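Putative ABC transporter amino acid-binding protein (Sinorhizobium meliloti, PDB 2Q88) binds the compatible solute ectoine and probably delivers it to an ABC transporter for uptake. Local coordinates at residues 45-49 / 217-222; 99-103 / 195-201. All coordinates share one frame; numbering follows the deposited sequence.

How the contacts relate
Contacts 1 and 2 lie on opposite sides of the centre of the chain. Their centres are about 30 Å apart and their nearest atoms about 14 Å apart, so they do not touch. The ectoine sits in the cleft between the two lobes. Contact 2 reaches it from the second lobe: the side chain of Glu101 is about 6 Å from the ligand. Contact 1 joins two helices of the other lobe, away from the cleft; its centre is about 20 Å from the centre of the chain. Along the chain, contact 2 is nested within the loop that contact 1 closes. This fits the two-lobed fold of solute-binding proteins, in which the chain leaves one lobe, builds the other and returns.

Contact 1: 45-49 / 217-222; sequences IFKRL and AFDVEL
This is an apolar helix-helix contact in the first lobe, remote from the ectoine cleft, between the last turn of helix 37-48 with Leu49 and the middle of helix 212-228. Ile45 and Phe218 form its centre. CD1 of Ile45 lies over one face of the Phe218 ring, a CH-pi contact of 3.8 Å to the centroid, offset toward the rim. The other Ile45 branch, CG2, packs at 3.3 Å against CD2 of Phe218. With CG anti to the backbone N (chi1 -174°), the Phe218 ring is directed at Ile45. In this two-lobed periplasmic binding protein fold, the late helix 212-228 packs against an early helix of the same lobe. Phe207 meets the Phe218 ring edge-to-face. An alanine in place of Phe218 would remove the surface under Ile45 CD1 and CG2 and is likely to open a gap there and leave Phe207 without its partner. Leu49 reaches CG of Glu221 with CD2 at 3.7 Å, and the same methyl lies 4.0 Å from CB of Ala217. CB and CG of Glu221 pack on Ile45 and Leu49, OE1 lies beside Arg48 CB, and OE2 is bridged to Lys224. Arg48 NE pairs with Glu44, and its NH1 stays 5.1 Å from Glu221 OE1.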
loop_
_atom_site.group_PDB
_atom_site.type_symbol
_atom_site.label_atom_id
_atom_site.label_comp_id
_atom_site.label_asym_id
_atom_site.label_seq_id
_atom_site.Cartn_x
_atom_site.Cartn_y
_atom_site.Cartn_z
ATOM N N ILE A 45 -10.309 -14.570 0.747
ATOM C CA ILE A 45 -9.787 -15.544 -0.222
ATOM C C ILE A 45 -9.164 -16.759 0.486
ATOM O O ILE A 45 -9.474 -17.915 0.167
ATOM C CB ILE A 45 -8.804 -14.875 -1.197
ATOM C CG1 ILE A 45 -9.585 -13.957 -2.155
ATOM C CG2 ILE A 45 -8.019 -15.941 -1.991
ATOM C CD1 ILE A 45 -8.754 -13.008 -2.987
ATOM N N PHE A 46 -8.294 -16.498 1.459
ATOM C CA PHE A 46 -7.661 -17.599 2.182
ATOM C C PHE A 46 -8.691 -18.518 2.808
ATOM O O PHE A 46 -8.536 -19.738 2.768
ATOM C CB PHE A 46 -6.651 -17.092 3.216
ATOM C CG PHE A 46 -5.291 -16.808 2.636
ATOM C CD1 PHE A 46 -4.549 -17.827 2.032
ATOM C CD2 PHE A 46 -4.739 -15.531 2.713
ATOM C CE1 PHE A 46 -3.273 -17.566 1.483
ATOM C CE2 PHE A 46 -3.481 -15.255 2.172
ATOM C CZ PHE A 46 -2.742 -16.274 1.557
ATOM N N LYS A 47 -9.748 -17.939 3.370
ATOM C CA LYS A 47 -10.845 -18.736 3.923
ATOM C C LYS A 47 -11.435 -19.650 2.852
ATOM O O LYS A 47 -11.662 -20.843 3.094
ATOM C CB LYS A 47 -11.942 -17.846 4.511
ATOM C CG LYS A 47 -13.034 -18.659 5.197
ATOM C CD LYS A 47 -14.194 -17.826 5.715
ATOM C CE LYS A 47 -15.356 -18.747 6.101
ATOM N NZ LYS A 47 -16.432 -18.025 6.841
ATOM N N ARG A 48 -11.661 -19.086 1.664
ATOM C CA ARG A 48 -12.238 -19.833 0.542
ATOM C C ARG A 48 -11.313 -20.938 0.078
ATOM O O ARG A 48 -11.783 -21.973 -0.379
ATOM C CB ARG A 48 -12.557 -18.891 -0.617
ATOM C CG ARG A 48 -13.816 -18.085 -0.373
ATOM C CD ARG A 48 -13.989 -16.885 -1.288
ATOM N NE ARG A 48 -15.050 -16.027 -0.775
ATOM C CZ ARG A 48 -16.301 -16.015 -1.220
ATOM N NH1 ARG A 48 -16.672 -16.802 -2.221
ATOM N NH2 ARG A 48 -17.181 -15.198 -0.668
ATOM N N LEU A 49 -10.005 -20.719 0.230
ATOM C CA LEU A 49 -8.995 -21.723 -0.078
ATOM C C LEU A 49 -8.824 -22.751 1.045
ATOM O O LEU A 49 -8.026 -23.673 0.911
ATOM C CB LEU A 49 -7.640 -21.064 -0.391
ATOM C CG LEU A 49 -7.584 -20.155 -1.618
ATOM C CD1 LEU A 49 -6.216 -19.452 -1.749
ATOM C CD2 LEU A 49 -7.898 -20.992 -2.843
ATOM N N ALA A 217 -3.962 -20.016 -7.229
ATOM C CA ALA A 217 -5.143 -20.333 -6.425
ATOM C C ALA A 217 -5.826 -19.090 -5.842
ATOM O O ALA A 217 -7.057 -18.959 -5.868
ATOM C CB ALA A 217 -4.761 -21.299 -5.312
ATOM N N PHE A 218 -5.018 -18.182 -5.310
ATOM C CA PHE A 218 -5.497 -16.896 -4.822
ATOM C C PHE A 218 -6.200 -16.145 -5.964
ATOM O O PHE A 218 -7.297 -15.619 -5.797
ATOM C CB PHE A 218 -4.297 -16.102 -4.290
ATOM C CG PHE A 218 -4.656 -14.806 -3.617
ATOM C CD1 PHE A 218 -4.709 -13.610 -4.350
ATOM C CD2 PHE A 218 -4.910 -14.763 -2.249
ATOM C CE1 PHE A 218 -5.030 -12.396 -3.717
ATOM C CE2 PHE A 218 -5.238 -13.548 -1.611
ATOM C CZ PHE A 218 -5.287 -12.369 -2.352
ATOM N N ASP A 219 -5.572 -16.134 -7.137
ATOM C CA ASP A 219 -6.109 -15.437 -8.300
ATOM C C ASP A 219 -7.425 -16.016 -8.805
ATOM O O ASP A 219 -8.287 -15.270 -9.237
ATOM C CB ASP A 219 -5.080 -15.414 -9.429
ATOM C CG ASP A 219 -4.187 -14.187 -9.375
ATOM O OD1 ASP A 219 -4.523 -13.253 -8.626
ATOM O OD2 ASP A 219 -3.151 -14.060 -10.063
ATOM N N VAL A 220 -7.585 -17.338 -8.735
ATOM C CA VAL A 220 -8.834 -17.975 -9.156
ATOM C C VAL A 220 -9.995 -17.442 -8.298
ATOM O O VAL A 220 -11.050 -17.080 -8.820
ATOM C CB VAL A 220 -8.728 -19.531 -9.129
ATOM C CG1 VAL A 220 -10.095 -20.187 -9.193
ATOM C CG2 VAL A 220 -7.868 -20.030 -10.297
ATOM N N GLU A 221 -9.776 -17.352 -6.993
ATOM C CA GLU A 221 -10.801 -16.844 -6.066
ATOM C C GLU A 221 -11.054 -15.345 -6.220
ATOM O O GLU A 221 -12.195 -14.884 -6.081
ATOM C CB GLU A 221 -10.426 -17.143 -4.608
ATOM C CG GLU A 221 -10.395 -18.626 -4.217
ATOM C CD GLU A 221 -11.575 -19.429 -4.738
ATOM O OE1 GLU A 221 -12.740 -19.073 -4.447
ATOM O OE2 GLU A 221 -11.339 -20.441 -5.437
ATOM N N LEU A 222 -9.991 -14.585 -6.450
ATOM C CA LEU A 222 -10.104 -13.133 -6.668
ATOM C C LEU A 222 -10.973 -12.823 -7.882
ATOM O O LEU A 222 -11.796 -11.909 -7.843
ATOM C CB LEU A 222 -8.720 -12.490 -6.813
ATOM C CG LEU A 222 -8.593 -10.981 -7.125
ATOM C CD1 LEU A 222 -9.255 -10.144 -6.019
ATOM C CD2 LEU A 222 -7.119 -10.570 -7.265
#

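Contact 2: 99-103 / 195-201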
loop_
_atom_site.group_PDB
_atom_site.type_symbol
_atom_site.label_atom_id
_atom_site.label_comp_id
_atom_site.label_asym_id
_atom_site.label_seq_id
_atom_site.Cartn_x
_atom_site.Cartn_y
_atom_site.Cartn_z
ATOM N N ASP A 99 -5.055 3.523 -6.129
ATOM C CA ASP A 99 -5.110 4.877 -5.572
ATOM C C ASP A 99 -4.083 5.814 -6.182
ATOM O O ASP A 99 -3.041 5.382 -6.688
ATOM C CB ASP A 99 -4.936 4.866 -4.045
ATOM C CG ASP A 99 -5.719 5.994 -3.359
ATOM O OD1 ASP A 99 -6.547 6.661 -4.019
ATOM O OD2 ASP A 99 -5.587 6.290 -2.162
ATOM N N ALA A 100 -4.400 7.103 -6.115
ATOM C CA ALA A 100 -3.488 8.167 -6.496
ATOM C C ALA A 100 -2.688 8.588 -5.257
ATOM O O ALA A 100 -2.982 8.144 -4.147
ATOM C CB ALA A 100 -4.284 9.329 -7.037
ATOM N N GLU A 101 -1.691 9.454 -5.450
ATOM C CA GLU A 101 -0.855 9.941 -4.357
ATOM C C GLU A 101 -1.331 11.322 -3.923
ATOM O O GLU A 101 -1.850 12.092 -4.740
ATOM C CB GLU A 101 0.627 10.016 -4.776
ATOM C CG GLU A 101 1.221 8.720 -5.323
ATOM C CD GLU A 101 1.639 7.764 -4.215
ATOM O OE1 GLU A 101 1.036 7.822 -3.119
ATOM O OE2 GLU A 101 2.582 6.974 -4.423
ATOM N N ALA A 102 -1.152 11.626 -2.642
ATOM C CA ALA A 102 -1.555 12.915 -2.084
ATOM C C ALA A 102 -0.444 13.551 -1.243
ATOM O O ALA A 102 0.529 12.888 -0.893
ATOM C CB ALA A 102 -2.838 12.771 -1.265
ATOM N N PHE A 103 -0.598 14.846 -0.950
ATOM C CA PHE A 103 0.247 15.577 -0.005
ATOM C C PHE A 103 -0.598 16.096 1.144
ATOM O O PHE A 103 -1.711 16.595 0.919
ATOM C CB PHE A 103 0.830 16.835 -0.647
ATOM C CG PHE A 103 1.918 16.596 -1.652
ATOM C CD1 PHE A 103 2.612 15.402 -1.716
ATOM C CD2 PHE A 103 2.295 17.638 -2.501
ATOM C CE1 PHE A 103 3.658 15.229 -2.664
ATOM C CE2 PHE A 103 3.316 17.476 -3.421
ATOM C CZ PHE A 103 3.991 16.266 -3.507
ATOM N N VAL A 195 -1.450 14.403 -6.262
ATOM C CA VAL A 195 -0.208 15.081 -6.599
ATOM C C VAL A 195 -0.109 15.188 -8.117
ATOM O O VAL A 195 -0.336 14.215 -8.832
ATOM C CB VAL A 195 1.030 14.333 -6.082
ATOM C CG1 VAL A 195 2.306 15.082 -6.493
ATOM C CG2 VAL A 195 0.975 14.170 -4.581
ATOM N N GLU A 196 0.210 16.383 -8.605
ATOM C CA GLU A 196 0.320 16.599 -10.032
ATOM C C GLU A 196 1.548 15.895 -10.595
ATOM O O GLU A 196 2.634 16.011 -10.041
ATOM C CB GLU A 196 0.357 18.100 -10.328
ATOM C CG GLU A 196 -0.979 18.794 -10.103
ATOM C CD GLU A 196 -2.073 18.330 -11.065
ATOM O OE1 GLU A 196 -1.767 17.786 -12.158
ATOM O OE2 GLU A 196 -3.267 18.509 -10.733
ATOM N N GLY A 197 1.358 15.152 -11.683
ATOM C CA GLY A 197 2.446 14.454 -12.362
ATOM C C GLY A 197 2.744 13.060 -11.820
ATOM O O GLY A 197 3.542 12.325 -12.398
ATOM N N ALA A 198 2.116 12.702 -10.706
ATOM C CA ALA A 198 2.353 11.409 -10.067
ATOM C C ALA A 198 1.488 10.335 -10.732
ATOM O O ALA A 198 0.373 10.633 -11.167
ATOM C CB ALA A 198 2.045 11.499 -8.580
ATOM N N PRO A 199 1.992 9.099 -10.822
ATOM C CA PRO A 199 1.210 7.989 -11.380
ATOM C C PRO A 199 0.075 7.578 -10.450
ATOM O O PRO A 199 0.120 7.853 -9.253
ATOM C CB PRO A 199 2.228 6.840 -11.463
ATOM C CG PRO A 199 3.562 7.472 -11.306
ATOM C CD PRO A 199 3.341 8.663 -10.418
ATOM N N VAL A 200 -0.951 6.950 -11.008
ATOM C CA VAL A 200 -1.924 6.239 -10.194
ATOM C C VAL A 200 -1.397 4.815 -10.146
ATOM O O VAL A 200 -0.868 4.309 -11.147
ATOM C CB VAL A 200 -3.341 6.320 -10.779
ATOM C CG1 VAL A 200 -4.341 5.515 -9.934
ATOM C CG2 VAL A 200 -3.787 7.777 -10.855
ATOM N N TYR A 201 -1.493 4.197 -8.974
ATOM C CA TYR A 201 -0.961 2.869 -8.733
ATOM C C TYR A 201 -2.101 1.932 -8.357
ATOM O O TYR A 201 -3.146 2.389 -7.894
ATOM C CB TYR A 201 0.014 2.899 -7.554
ATOM C CG TYR A 201 1.347 3.558 -7.806
ATOM C CD1 TYR A 201 2.310 2.944 -8.610
ATOM C CD2 TYR A 201 1.659 4.781 -7.222
ATOM C CE1 TYR A 201 3.538 3.544 -8.840
ATOM C CE2 TYR A 201 2.894 5.393 -7.445
ATOM C CZ TYR A 201 3.824 4.763 -8.255
ATOM O OH TYR A 201 5.040 5.354 -8.496
HETATM O O HOH W 1 -1.303 10.100 -8.104
#
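Asp99 and Tyr201 form an antiparallel hydrogen-bonded pair: Asp99 N donates to Tyr201 O at 2.8 Å, and Tyr201 N returns a bond of 3.0 Å to Asp99 O. This pair joins strand 98-106 to strand 201-202 in the mixed sheet of the second lobe of the periplasmic binding protein fold. Earlier in 195-201, Val195 N bonds to Glu101 O at 2.8 Å; from there a type II turn, Val195 to Ala198, carries the chain out and back towards Tyr201. Between these two anchors a water accepts from Glu101 N and donates to Pro199 O. Glu101 points its CB toward the loop, and its chain bends at chi2 (-81°). This brings OE2 of Glu101 within 3.4 Å of CE2 of Tyr201, with the carboxylate and ring planes 79° apart. The same oxygen is hydrogen-bonded to Thr134, a residue of the ectoine pocket, while the Tyr201 ring meets Phe81, another pocket residue. At the far end Val195 crosses Phe103 at about a right angle. CG2 of Val195 makes a CH-pi contact over one face of the Phe103 ring, 3.6 Å from its centroid and offset toward the rim, and CG1 of Val195 touches CZ of Phe103 at 3.6 Å.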